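Local coordinates for periplasmic binding protein/LacI transcriptional regulator (Alkaliphilus metalliredigens, PDB 3CTP) that binds beta-D-xylulofuranose between two domains and, as a member of the LacI family, probably acts as a DNA-binding repressor of transcription, at residues S60-N72 / L112-R124. Numbering follows the deposited sequence. Where two conformers were deposited one is given.
With XLF (beta-D-xylulofuranose), chain C.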
loop_
_atom_site.group_PDB
_atom_site.type_symbol
_atom_site.label_atom_id
_atom_site.label_comp_id
_atom_site.label_asym_id
_atom_site.label_seq_id
_atom_site.Cartn_x
_atom_site.Cartn_y
_atom_site.Cartn_z
ATOM N N SER A 60 -18.114 15.212 -17.371
ATOM C CA SER A 60 -17.306 14.159 -16.705
ATOM C C SER A 60 -17.993 13.664 -15.433
ATOM O O SER A 60 -18.497 14.456 -14.632
ATOM C CB SER A 60 -15.928 14.713 -16.330
ATOM O OG SER A 60 -15.222 13.785 -15.527
ATOM N N LYS A 61 -18.005 12.354 -15.240
ATOM C CA LYS A 61 -18.398 11.833 -13.953
ATOM C C LYS A 61 -17.191 11.222 -13.289
ATOM O O LYS A 61 -17.302 10.190 -12.651
ATOM C CB LYS A 61 -19.524 10.801 -14.086
ATOM C CG LYS A 61 -20.782 11.394 -14.705
ATOM C CD LYS A 61 -21.373 12.444 -13.773
ATOM C CE LYS A 61 -22.160 11.807 -12.623
ATOM N NZ LYS A 61 -23.088 12.815 -12.025
ATOM N N THR A 62 -16.041 11.895 -13.395
ATOM C CA THR A 62 -14.832 11.415 -12.732
ATOM C C THR A 62 -14.268 12.493 -11.814
ATOM O O THR A 62 -14.292 13.692 -12.162
ATOM C CB THR A 62 -13.784 10.956 -13.740
ATOM O OG1 THR A 62 -14.351 9.892 -14.530
ATOM C CG2 THR A 62 -12.532 10.413 -13.034
ATOM N N ILE A 63 -13.813 12.054 -10.645
ATOM C CA ILE A 63 -13.166 12.924 -9.659
ATOM C C ILE A 63 -11.694 12.528 -9.584
ATOM O O ILE A 63 -11.361 11.340 -9.660
ATOM C CB ILE A 63 -13.804 12.709 -8.287
ATOM C CG1 ILE A 63 -15.179 13.360 -8.310
ATOM C CG2 ILE A 63 -12.913 13.283 -7.172
ATOM C CD1 ILE A 63 -16.154 12.834 -7.236
ATOM N N GLY A 64 -10.806 13.506 -9.477
ATOM C CA GLY A 64 -9.382 13.186 -9.327
ATOM C C GLY A 64 -9.034 13.199 -7.860
ATOM O O GLY A 64 -9.351 14.169 -7.161
ATOM N N LEU A 65 -8.437 12.128 -7.374
ATOM C CA LEU A 65 -7.995 12.061 -5.982
ATOM C C LEU A 65 -6.478 12.097 -5.951
ATOM O O LEU A 65 -5.831 11.173 -6.454
ATOM C CB LEU A 65 -8.461 10.756 -5.330
ATOM C CG LEU A 65 -7.876 10.399 -3.948
ATOM C CD1 LEU A 65 -8.181 11.513 -2.916
ATOM C CD2 LEU A 65 -8.417 9.083 -3.427
ATOM N N MET A 66 -5.909 13.153 -5.378
ATOM C CA MET A 66 -4.481 13.200 -5.209
ATOM C C MET A 66 -4.117 12.546 -3.900
ATOM O O MET A 66 -4.682 12.906 -2.835
ATOM C CB MET A 66 -3.971 14.652 -5.360
ATOM C CG MET A 66 -3.968 15.048 -6.933
ATOM S SD MET A 66 -3.283 16.542 -7.345
ATOM C CE MET A 66 -4.217 17.577 -6.245
ATOM N N VAL A 67 -3.169 11.614 -4.004
ATOM C CA VAL A 67 -2.695 10.755 -2.968
ATOM C C VAL A 67 -1.189 11.059 -2.746
ATOM O O VAL A 67 -0.418 10.957 -3.686
ATOM C CB VAL A 67 -2.823 9.278 -3.495
ATOM C CG1 VAL A 67 -2.483 8.308 -2.451
ATOM C CG2 VAL A 67 -4.261 9.000 -4.016
ATOM N N PRO A 68 -0.732 11.347 -1.491
ATOM C CA PRO A 68 0.755 11.415 -1.327
ATOM C C PRO A 68 1.436 10.164 -1.853
ATOM O O PRO A 68 2.105 10.217 -2.880
ATOM C CB PRO A 68 0.964 11.490 0.191
ATOM C CG PRO A 68 -0.328 12.193 0.674
ATOM C CD PRO A 68 -1.439 11.756 -0.254
ATOM N N ASN A 69 1.363 9.061 -1.114
ATOM C CA ASN A 69 1.589 7.774 -1.799
ATOM C C ASN A 69 0.778 6.652 -1.259
ATOM O O ASN A 69 0.577 6.531 -0.052
ATOM C CB ASN A 69 3.069 7.392 -1.911
ATOM C CG ASN A 69 3.326 6.483 -3.094
ATOM O OD1 ASN A 69 3.006 5.299 -3.065
ATOM N ND2 ASN A 69 3.846 7.049 -4.170
ATOM N N ILE A 70 0.255 5.845 -2.182
ATOM C CA ILE A 70 -0.624 4.710 -1.786
ATOM C C ILE A 70 0.210 3.589 -1.190
ATOM O O ILE A 70 -0.349 2.616 -0.625
ATOM C CB ILE A 70 -1.512 4.123 -2.928
ATOM C CG1 ILE A 70 -0.674 3.764 -4.153
ATOM C CG2 ILE A 70 -2.688 5.075 -3.257
ATOM C CD1 ILE A 70 -1.437 3.009 -5.227
ATOM N N SER A 71 1.528 3.752 -1.270
ATOM C CA SER A 71 2.436 2.891 -0.431
ATOM C C SER A 71 2.259 3.025 1.079
ATOM O O SER A 71 2.595 2.109 1.826
ATOM C CB SER A 71 3.899 3.072 -0.744
ATOM O OG SER A 71 4.455 4.185 -0.071
ATOM N N ASN A 72 1.689 4.134 1.534
ATOM C CA ASN A 72 1.257 4.200 2.942
ATOM C C ASN A 72 -0.134 3.583 3.061
ATOM O O ASN A 72 -1.073 4.044 2.407
ATOM C CB ASN A 72 1.244 5.681 3.358
ATOM C CG ASN A 72 0.782 5.879 4.781
ATOM O OD1 ASN A 72 0.163 4.991 5.401
ATOM N ND2 ASN A 72 1.099 7.066 5.337
ATOM N N LEU A 112 -5.328 17.090 -14.492
ATOM C CA LEU A 112 -6.742 16.901 -14.141
ATOM C C LEU A 112 -7.627 17.982 -14.759
ATOM O O LEU A 112 -8.718 17.700 -15.256
ATOM C CB LEU A 112 -6.898 16.884 -12.614
ATOM C CG LEU A 112 -6.296 15.628 -11.975
ATOM C CD1 LEU A 112 -6.123 15.770 -10.461
ATOM C CD2 LEU A 112 -7.177 14.387 -12.330
ATOM N N GLN A 113 -7.182 19.234 -14.719
ATOM C CA GLN A 113 -7.938 20.325 -15.366
ATOM C C GLN A 113 -8.088 20.096 -16.870
ATOM O O GLN A 113 -9.162 20.322 -17.445
ATOM C CB GLN A 113 -7.228 21.663 -15.114
ATOM C CG GLN A 113 -7.666 22.806 -16.004
ATOM C CD GLN A 113 -6.918 24.086 -15.678
ATOM O OE1 GLN A 113 -5.995 24.477 -16.395
ATOM N NE2 GLN A 113 -7.291 24.728 -14.576
ATOM N N SER A 114 -7.008 19.664 -17.521
ATOM C CA SER A 114 -7.029 19.493 -18.968
ATOM C C SER A 114 -7.968 18.354 -19.349
ATOM O O SER A 114 -8.565 18.352 -20.431
ATOM C CB SER A 114 -5.614 19.240 -19.508
ATOM O OG SER A 114 -5.201 17.902 -19.256
ATOM N N HIS A 115 -8.125 17.396 -18.433
ATOM C CA HIS A 115 -9.058 16.268 -18.623
ATOM C C HIS A 115 -10.475 16.543 -18.126
ATOM O O HIS A 115 -11.341 15.664 -18.186
ATOM C CB HIS A 115 -8.501 15.006 -17.962
ATOM C CG HIS A 115 -7.425 14.365 -18.765
ATOM N ND1 HIS A 115 -6.120 14.810 -18.742
ATOM C CD2 HIS A 115 -7.465 13.360 -19.672
ATOM C CE1 HIS A 115 -5.396 14.086 -19.576
ATOM N NE2 HIS A 115 -6.189 13.203 -20.156
ATOM N N ARG A 116 -10.708 17.752 -17.635
ATOM C CA ARG A 116 -12.048 18.201 -17.291
ATOM C C ARG A 116 -12.740 17.282 -16.293
ATOM O O ARG A 116 -13.928 16.944 -16.453
ATOM C CB ARG A 116 -12.920 18.324 -18.551
ATOM C CG ARG A 116 -12.497 19.436 -19.497
ATOM C CD ARG A 116 -13.501 19.534 -20.647
ATOM N NE ARG A 116 -13.468 20.835 -21.307
ATOM C CZ ARG A 116 -14.224 21.871 -20.957
ATOM N NH1 ARG A 116 -15.070 21.765 -19.937
ATOM N NH2 ARG A 116 -14.120 23.017 -21.615
ATOM N N VAL A 117 -12.015 16.857 -15.272
ATOM C CA VAL A 117 -12.680 16.091 -14.201
ATOM C C VAL A 117 -13.716 16.959 -13.509
ATOM O O VAL A 117 -13.652 18.195 -13.565
ATOM C CB VAL A 117 -11.667 15.512 -13.185
ATOM C CG1 VAL A 117 -10.709 14.574 -13.911
ATOM C CG2 VAL A 117 -10.908 16.633 -12.456
ATOM N N ALA A 118 -14.666 16.328 -12.817
ATOM C CA ALA A 118 -15.745 17.068 -12.210
ATOM C C ALA A 118 -15.301 17.772 -10.942
ATOM O O ALA A 118 -15.882 18.778 -10.540
ATOM C CB ALA A 118 -16.907 16.121 -11.872
ATOM N N GLY A 119 -14.295 17.205 -10.285
ATOM C CA GLY A 119 -13.828 17.761 -9.014
ATOM C C GLY A 119 -12.500 17.120 -8.640
ATOM O O GLY A 119 -12.119 16.119 -9.220
ATOM N N ILE A 120 -11.803 17.739 -7.691
ATOM C CA ILE A 120 -10.493 17.267 -7.254
ATOM C C ILE A 120 -10.463 17.213 -5.730
ATOM O O ILE A 120 -10.975 18.129 -5.056
ATOM C CB ILE A 120 -9.401 18.242 -7.732
ATOM C CG1 ILE A 120 -9.334 18.202 -9.271
ATOM C CG2 ILE A 120 -8.033 17.916 -7.093
ATOM C CD1 ILE A 120 -8.320 19.242 -9.867
ATOM N N ILE A 121 -9.890 16.138 -5.197
ATOM C CA ILE A 121 -9.634 16.000 -3.757
ATOM C C ILE A 121 -8.128 16.110 -3.603
ATOM O O ILE A 121 -7.400 15.258 -4.086
ATOM C CB ILE A 121 -10.117 14.621 -3.221
ATOM C CG1 ILE A 121 -11.624 14.484 -3.439
ATOM C CG2 ILE A 121 -9.742 14.472 -1.718
ATOM C CD1 ILE A 121 -12.121 12.987 -3.386
ATOM N N ALA A 122 -7.676 17.123 -2.857
ATOM C CA ALA A 122 -6.257 17.469 -2.736
ATOM C C ALA A 122 -5.699 17.114 -1.354
ATOM O O ALA A 122 -5.953 17.817 -0.361
ATOM C CB ALA A 122 -6.091 18.973 -3.007
ATOM N N SER A 123 -4.924 16.033 -1.286
ATOM C CA SER A 123 -4.451 15.525 0.004
ATOM C C SER A 123 -3.085 16.095 0.370
ATOM O O SER A 123 -2.148 16.104 -0.456
ATOM C CB SER A 123 -4.417 13.969 0.045
ATOM O OG SER A 123 -5.688 13.440 -0.263
ATOM N N ARG A 124 -2.963 16.564 1.613
ATOM C CA ARG A 124 -1.669 16.981 2.112
ATOM C C ARG A 124 -0.987 17.937 1.115
ATOM O O ARG A 124 0.229 17.853 0.832
ATOM C CB ARG A 124 -0.803 15.750 2.450
ATOM C CG ARG A 124 0.151 16.000 3.589
ATOM C CD ARG A 124 0.426 14.709 4.356
ATOM N NE ARG A 124 1.254 13.776 3.575
ATOM C CZ ARG A 124 1.517 12.534 3.985
ATOM N NH1 ARG A 124 2.300 11.738 3.261
ATOM N NH2 ARG A 124 1.013 12.104 5.153
HETATM O O4 XLF C . -0.328 13.492 7.308
HETATM C C4 XLF C . -0.567 12.467 8.276
HETATM C C5 XLF C . 0.733 11.697 8.456
HETATM O O5 XLF C . 0.528 10.424 7.834
HETATM C C3 XLF C . -1.548 11.436 7.740
HETATM O O3 XLF C . -2.825 11.534 8.385
HETATM C C2 XLF C . -0.848 10.150 8.082
HETATM O O2 XLF C . -1.020 9.826 9.477
HETATM C C1 XLF C . -1.282 8.994 7.205
HETATM O O1 XLF C . -0.483 7.841 7.511
#
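Pro-68 and Arg-124 meet at about a right angle just beyond the C-terminal ends of the parallel strands 62-67 and 119-123, beside the sugar pocket: in one of the two Pro-68 conformers, CG lies over one face of the guanidinium, 3.7 Å from Arg-124 NE. The arginine chain bends at chi3 (71°), turning NH2 to beta-D-xylulofuranose, whose O4 sits in the guanidinium plane at 2.9 Å from NH2; NH2 also makes a weak bond to O5. Asp-213 and Asp-100 form salt bridges with NH1, and Phe-184 adds a cation-pi contact. Replacing the arginine by alanine is likely to strip O4 of this donor and Asp-100 and Asp-213 of their positively charged mate. From the turn after strand 62-67, Asn-72 ND2 donates to sugar O1 (2.8 Å), while its OD1 caps the following helix at Phe-74 N.

Behind the pocket, Gly-64 O accepts from Ile-121 N (2.8 Å), and Met-66 N donates to Ile-121 O. On one face of the sheet, Leu-65 CD1 packs against Ile-121 CG2 (3.6 Å), and Ile-63 CG2 meets Ile-121 CD1, with helices 73-88 and 286-302 covering Ile-121. On the other, the bend at chi3 of Met-66 (-53°) brings CE to Ile-120 CG2 (3.9 Å) and Ala-122 CB. A beta carbon on Gly-64 would clash with Leu-112 CD2, which lies 3.9 Å from Gly-64 CA. Loops following neighbouring parallel strands and carrying sugar-binding residues into the cleft are characteristic of the periplasmic-binding-protein-like fold of LacI-family regulators.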